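Local coordinates for protein aminoacyl-histidine dipeptidase (Vibrio alginolyticus, PDB 3MRU) that probably hydrolyses dipeptides, including histidine-containing ones such as carnosine, as a metal-dependent peptidase of the M20C family, at residues 211-216 and 301-306; 226-231 and 297-302. One frame throughout, in Å; residues are numbered along the deposited sequence.

Interaction 1: residues 211-216 and 301-306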
# COMPACT_ATOMS: atom_id res chain seq x y z
N THR A 211 -20.16 -17.47 -16.28
CA THR A 211 -19.47 -16.27 -15.86
C THR A 211 -20.06 -15.66 -14.58
O THR A 211 -21.25 -15.75 -14.32
CB THR A 211 -19.39 -15.25 -17.02
OG1 THR A 211 -19.43 -13.92 -16.51
CG2 THR A 211 -20.53 -15.46 -18.03
N LEU A 212 -19.22 -15.06 -13.76
CA LEU A 212 -19.69 -14.50 -12.51
C LEU A 212 -19.09 -13.11 -12.31
O LEU A 212 -17.87 -12.95 -12.34
CB LEU A 212 -19.35 -15.46 -11.34
CG LEU A 212 -19.30 -14.94 -9.89
CD1 LEU A 212 -20.68 -14.67 -9.33
CD2 LEU A 212 -18.58 -15.89 -8.99
N LYS A 213 -19.95 -12.11 -12.13
CA LYS A 213 -19.48 -10.75 -11.91
C LYS A 213 -20.45 -9.90 -11.08
O LYS A 213 -21.44 -10.40 -10.54
CB LYS A 213 -19.22 -10.02 -13.25
CG LYS A 213 -20.43 -9.80 -14.15
CD LYS A 213 -20.03 -9.01 -15.40
CE LYS A 213 -21.22 -8.32 -16.07
NZ LYS A 213 -20.93 -8.09 -17.53
N GLY A 214 -20.12 -8.61 -10.98
CA GLY A 214 -20.89 -7.66 -10.19
C GLY A 214 -20.44 -7.70 -8.75
O GLY A 214 -21.01 -7.00 -7.90
N LEU A 215 -19.43 -8.51 -8.44
CA LEU A 215 -18.82 -8.46 -7.13
C LEU A 215 -18.22 -7.08 -6.86
O LEU A 215 -17.62 -6.47 -7.75
CB LEU A 215 -17.76 -9.55 -6.98
CG LEU A 215 -18.21 -11.00 -6.69
CD1 LEU A 215 -19.19 -11.08 -5.51
CD2 LEU A 215 -18.77 -11.69 -7.93
N LYS A 216 -18.40 -6.59 -5.64
CA LYS A 216 -17.97 -5.25 -5.25
C LYS A 216 -16.46 -5.05 -5.38
O LYS A 216 -15.97 -3.90 -5.39
CB LYS A 216 -18.41 -4.92 -3.82
CG LYS A 216 -19.65 -4.02 -3.72
CD LYS A 216 -20.24 -4.03 -2.28
CE LYS A 216 -21.42 -3.07 -2.14
NZ LYS A 216 -22.57 -3.44 -3.03
N ASP A 301 -25.04 -6.63 -5.65
CA ASP A 301 -25.24 -6.97 -7.05
C ASP A 301 -24.40 -8.17 -7.48
O ASP A 301 -23.29 -8.01 -7.96
CB ASP A 301 -24.96 -5.78 -7.94
CG ASP A 301 -25.49 -5.98 -9.34
OD1 ASP A 301 -24.75 -6.57 -10.18
OD2 ASP A 301 -26.65 -5.57 -9.60
N ILE A 302 -24.94 -9.37 -7.33
CA ILE A 302 -24.19 -10.56 -7.69
C ILE A 302 -24.89 -11.19 -8.86
O ILE A 302 -26.02 -11.68 -8.75
CB ILE A 302 -24.09 -11.57 -6.51
CG1 ILE A 302 -23.33 -10.96 -5.33
CG2 ILE A 302 -23.42 -12.88 -6.95
CD1 ILE A 302 -23.59 -11.71 -4.03
N VAL A 303 -24.24 -11.15 -10.01
CA VAL A 303 -24.86 -11.65 -11.21
C VAL A 303 -23.99 -12.70 -11.85
O VAL A 303 -22.76 -12.58 -11.86
CB VAL A 303 -25.14 -10.52 -12.20
CG1 VAL A 303 -26.20 -9.56 -11.63
CG2 VAL A 303 -23.85 -9.76 -12.54
N THR A 304 -24.62 -13.74 -12.36
CA THR A 304 -23.94 -14.75 -13.16
C THR A 304 -24.57 -14.75 -14.54
O THR A 304 -25.63 -14.16 -14.73
CB THR A 304 -24.00 -16.17 -12.52
OG1 THR A 304 -25.22 -16.85 -12.84
CG2 THR A 304 -23.82 -16.10 -11.02
N PHE A 305 -23.90 -15.41 -15.48
CA PHE A 305 -24.36 -15.54 -16.86
C PHE A 305 -23.89 -16.86 -17.45
O PHE A 305 -22.79 -17.32 -17.15
CB PHE A 305 -23.77 -14.44 -17.74
CG PHE A 305 -24.21 -13.05 -17.36
CD1 PHE A 305 -23.60 -12.38 -16.31
CD2 PHE A 305 -25.22 -12.42 -18.05
CE1 PHE A 305 -24.00 -11.11 -15.96
CE2 PHE A 305 -25.63 -11.15 -17.71
CZ PHE A 305 -25.02 -10.49 -16.66
N ASN A 306 -24.72 -17.48 -18.28
CA ASN A 306 -24.37 -18.76 -18.88
C ASN A 306 -24.73 -18.88 -20.36
O ASN A 306 -25.71 -19.54 -20.72
CB ASN A 306 -25.09 -19.84 -18.07
CG ASN A 306 -24.92 -21.23 -18.67
OD1 ASN A 306 -24.24 -21.40 -19.68
ND2 ASN A 306 -25.55 -22.22 -18.05

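Interaction 2: residues 226-231 and 297-302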
# COMPACT_ATOMS: atom_id res chain seq x y z
N THR A 226 -13.23 -7.28 5.06
CA THR A 226 -14.66 -7.32 4.73
C THR A 226 -15.07 -8.70 4.21
O THR A 226 -14.23 -9.57 4.00
CB THR A 226 -15.02 -6.26 3.69
OG1 THR A 226 -14.10 -5.17 3.76
CG2 THR A 226 -16.43 -5.74 3.93
N GLY A 227 -16.37 -8.89 4.01
CA GLY A 227 -16.89 -10.15 3.52
C GLY A 227 -16.73 -10.38 2.02
O GLY A 227 -17.16 -11.43 1.52
N ARG A 228 -16.10 -9.43 1.32
CA ARG A 228 -16.13 -9.39 -0.16
C ARG A 228 -15.73 -10.71 -0.81
O ARG A 228 -14.79 -11.36 -0.38
CB ARG A 228 -15.24 -8.27 -0.69
CG ARG A 228 -15.47 -6.94 -0.02
CD ARG A 228 -16.30 -5.94 -0.85
NE ARG A 228 -16.46 -4.68 -0.12
CZ ARG A 228 -15.52 -3.73 -0.02
NH1 ARG A 228 -14.34 -3.86 -0.63
NH2 ARG A 228 -15.76 -2.63 0.69
N GLY A 229 -16.46 -11.10 -1.85
CA GLY A 229 -16.23 -12.39 -2.48
C GLY A 229 -15.07 -12.33 -3.44
O GLY A 229 -14.70 -11.26 -3.90
N ASN A 230 -14.50 -13.49 -3.76
CA ASN A 230 -13.37 -13.56 -4.67
C ASN A 230 -13.88 -14.37 -5.85
O ASN A 230 -14.04 -15.60 -5.78
CB ASN A 230 -12.16 -14.17 -3.95
CG ASN A 230 -10.95 -14.38 -4.85
OD1 ASN A 230 -9.88 -13.86 -4.57
ND2 ASN A 230 -11.10 -15.19 -5.90
N ALA A 231 -14.14 -13.66 -6.94
CA ALA A 231 -14.68 -14.25 -8.18
C ALA A 231 -13.97 -15.56 -8.61
O ALA A 231 -14.64 -16.54 -8.97
CB ALA A 231 -14.62 -13.21 -9.30
N LYS A 297 -25.76 -10.06 2.10
CA LYS A 297 -25.66 -8.90 2.98
C LYS A 297 -24.62 -7.89 2.44
O LYS A 297 -24.98 -6.75 2.11
CB LYS A 297 -25.34 -9.33 4.42
CG LYS A 297 -25.71 -8.32 5.51
CD LYS A 297 -24.83 -7.05 5.49
CE LYS A 297 -23.34 -7.36 5.69
NZ LYS A 297 -22.51 -6.14 5.97
N ILE A 298 -23.37 -8.34 2.32
CA ILE A 298 -22.25 -7.51 1.83
C ILE A 298 -22.22 -7.39 0.28
O ILE A 298 -21.86 -6.33 -0.27
CB ILE A 298 -20.85 -7.97 2.43
CG1 ILE A 298 -19.78 -6.88 2.30
CG2 ILE A 298 -20.37 -9.30 1.83
CD1 ILE A 298 -19.99 -5.67 3.20
N GLU A 299 -22.63 -8.45 -0.41
CA GLU A 299 -22.55 -8.49 -1.86
C GLU A 299 -23.92 -8.33 -2.49
O GLU A 299 -24.66 -9.31 -2.67
CB GLU A 299 -21.89 -9.79 -2.32
CG GLU A 299 -20.42 -9.97 -1.91
CD GLU A 299 -19.43 -9.17 -2.76
OE1 GLU A 299 -18.20 -9.28 -2.52
OE2 GLU A 299 -19.86 -8.44 -3.68
N THR A 300 -24.25 -7.09 -2.83
CA THR A 300 -25.59 -6.71 -3.28
C THR A 300 -25.87 -7.11 -4.73
O THR A 300 -26.82 -7.85 -5.00
CB THR A 300 -25.83 -5.20 -3.12
OG1 THR A 300 -25.04 -4.49 -4.08
CG2 THR A 300 -25.47 -4.75 -1.69
N ASP A 301 -25.04 -6.63 -5.65
CA ASP A 301 -25.24 -6.97 -7.05
C ASP A 301 -24.40 -8.17 -7.48
O ASP A 301 -23.29 -8.01 -7.96
CB ASP A 301 -24.96 -5.78 -7.94
CG ASP A 301 -25.49 -5.98 -9.34
OD1 ASP A 301 -24.75 -6.57 -10.18
OD2 ASP A 301 -26.65 -5.57 -9.60
N ILE A 302 -24.94 -9.37 -7.33
CA ILE A 302 -24.19 -10.56 -7.69
C ILE A 302 -24.89 -11.19 -8.86
O ILE A 302 -26.02 -11.68 -8.75
CB ILE A 302 -24.09 -11.57 -6.51
CG1 ILE A 302 -23.33 -10.96 -5.33
CG2 ILE A 302 -23.42 -12.88 -6.95
CD1 ILE A 302 -23.59 -11.71 -4.03

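Interaction 1: residues 211-216 and 301-306
T211 and F305 face each other as an antiparallel hydrogen-bonded pair, each peptide giving its N-H to the other's carbonyl: T211 N lies 2.8 Å from F305 O, and F305 N lies 2.9 Å from T211 O. The second of these approaches is tilted 27° from the carbonyl plane. Two residues along, K213 and V303 repeat the exchange, and the bond from K213 N to V303 O is nearly straight, at 171°. Between these pairs sits the non-hydrogen-bonded pair L212 and T304, where the CA of T304 turns its hydrogen to T211 O.

The side chains sort by face. On one, CG2 of T211 packs against CB of F305 at 3.4 Å. The K213 chain, extended beyond CG, brings its CE to 3.9 Å from CE1 at the F305 ring, while CG of K213 meets CG2 of V303. L212 and T304 occupy the other face. CG of L212 stands anti to its backbone N, and chi2 (74°) then turns CD1 to within 3.8 Å of CG2 of T304; the same methyl also touches CG2 of I302. Past the strand end, CD1 of L215 reaches CG1 of I302, prolonging this apolar row.

The contact is a β-sheet pairing, consistent with the lid (dimerisation) domain of M20 peptidases. Strand 205-213 lies between 303-308 and 266-273, the latter reached through the backbone bond of L212 with A266. Helices pack over the apolar face, L212 touching L234 and I235 of helix 231-242, and T304 touching F284 and T288 of helix 277-295.

Interaction 2: residues 226-231 and 297-302
G229 and E299 supply the polar link between two loops that have no regular structure of their own here. The backbone N of G229 donates to OE1 of E299 at 2.6 Å in a nearly straight bond, with an angle of 167° at the hydrogen. The N-H meets OE1 on the anti side of the carboxylate, 24° out of its plane. A bend at chi2 (-78°) turns CD of E299 from the line of the chain. The other oxygen, OE2, accepts a hydrogen bond from the backbone N of K216, so the carboxylate bridges two main-chain donors from different parts of the fold.

Electrostatics contribute less directly. The NE of R228 stays 5.5 Å from OE1 of E299, so the opposite charges are near without pairing; the arginine instead gives NH1 to G217 O, with a long, weak ion pair to D223.

Packing involves both R228 and I298. CB of R228 lies 3.6 Å from OE1 of E299. CD1 of I298 sits 3.6 Å from CG2 of T226, the two side chains crossing at about a right angle, and the other branch, CG2, rests 3.8 Å from the carbonyl carbon of G227.

By taking backbone N-H groups from both G229 and K216, the E299 carboxylate ties together connections of what is, by family, probably the lid domain. Residues 226-231 lead from strand 218-219 into helix 231-242, with N230 as its N-cap residue, and 297-302 join helix 277-295 to strand 303-308.

Overall arrangement
The two contacts adjoin, their centres about 10 Å apart. Interaction 2 shares D301 and I302 with interaction 1, so the loop that meets residues 226-231 continues into the strand paired with 211-213. They also join through the turn following strand 205-213: the hydrogen bond from K216 N to E299 OE2, 3.1 Å long, is the joint, and CD1 of L215 packs near the same carboxylate. Regular backbone pairing thus passes into irregular side-chain-to-backbone bonding at the end of this strand pair. Neither contact reaches the two-zinc site, where D119 bridges an ion held by H80 and D173 and one held by H461; both probably belong to the lid domain.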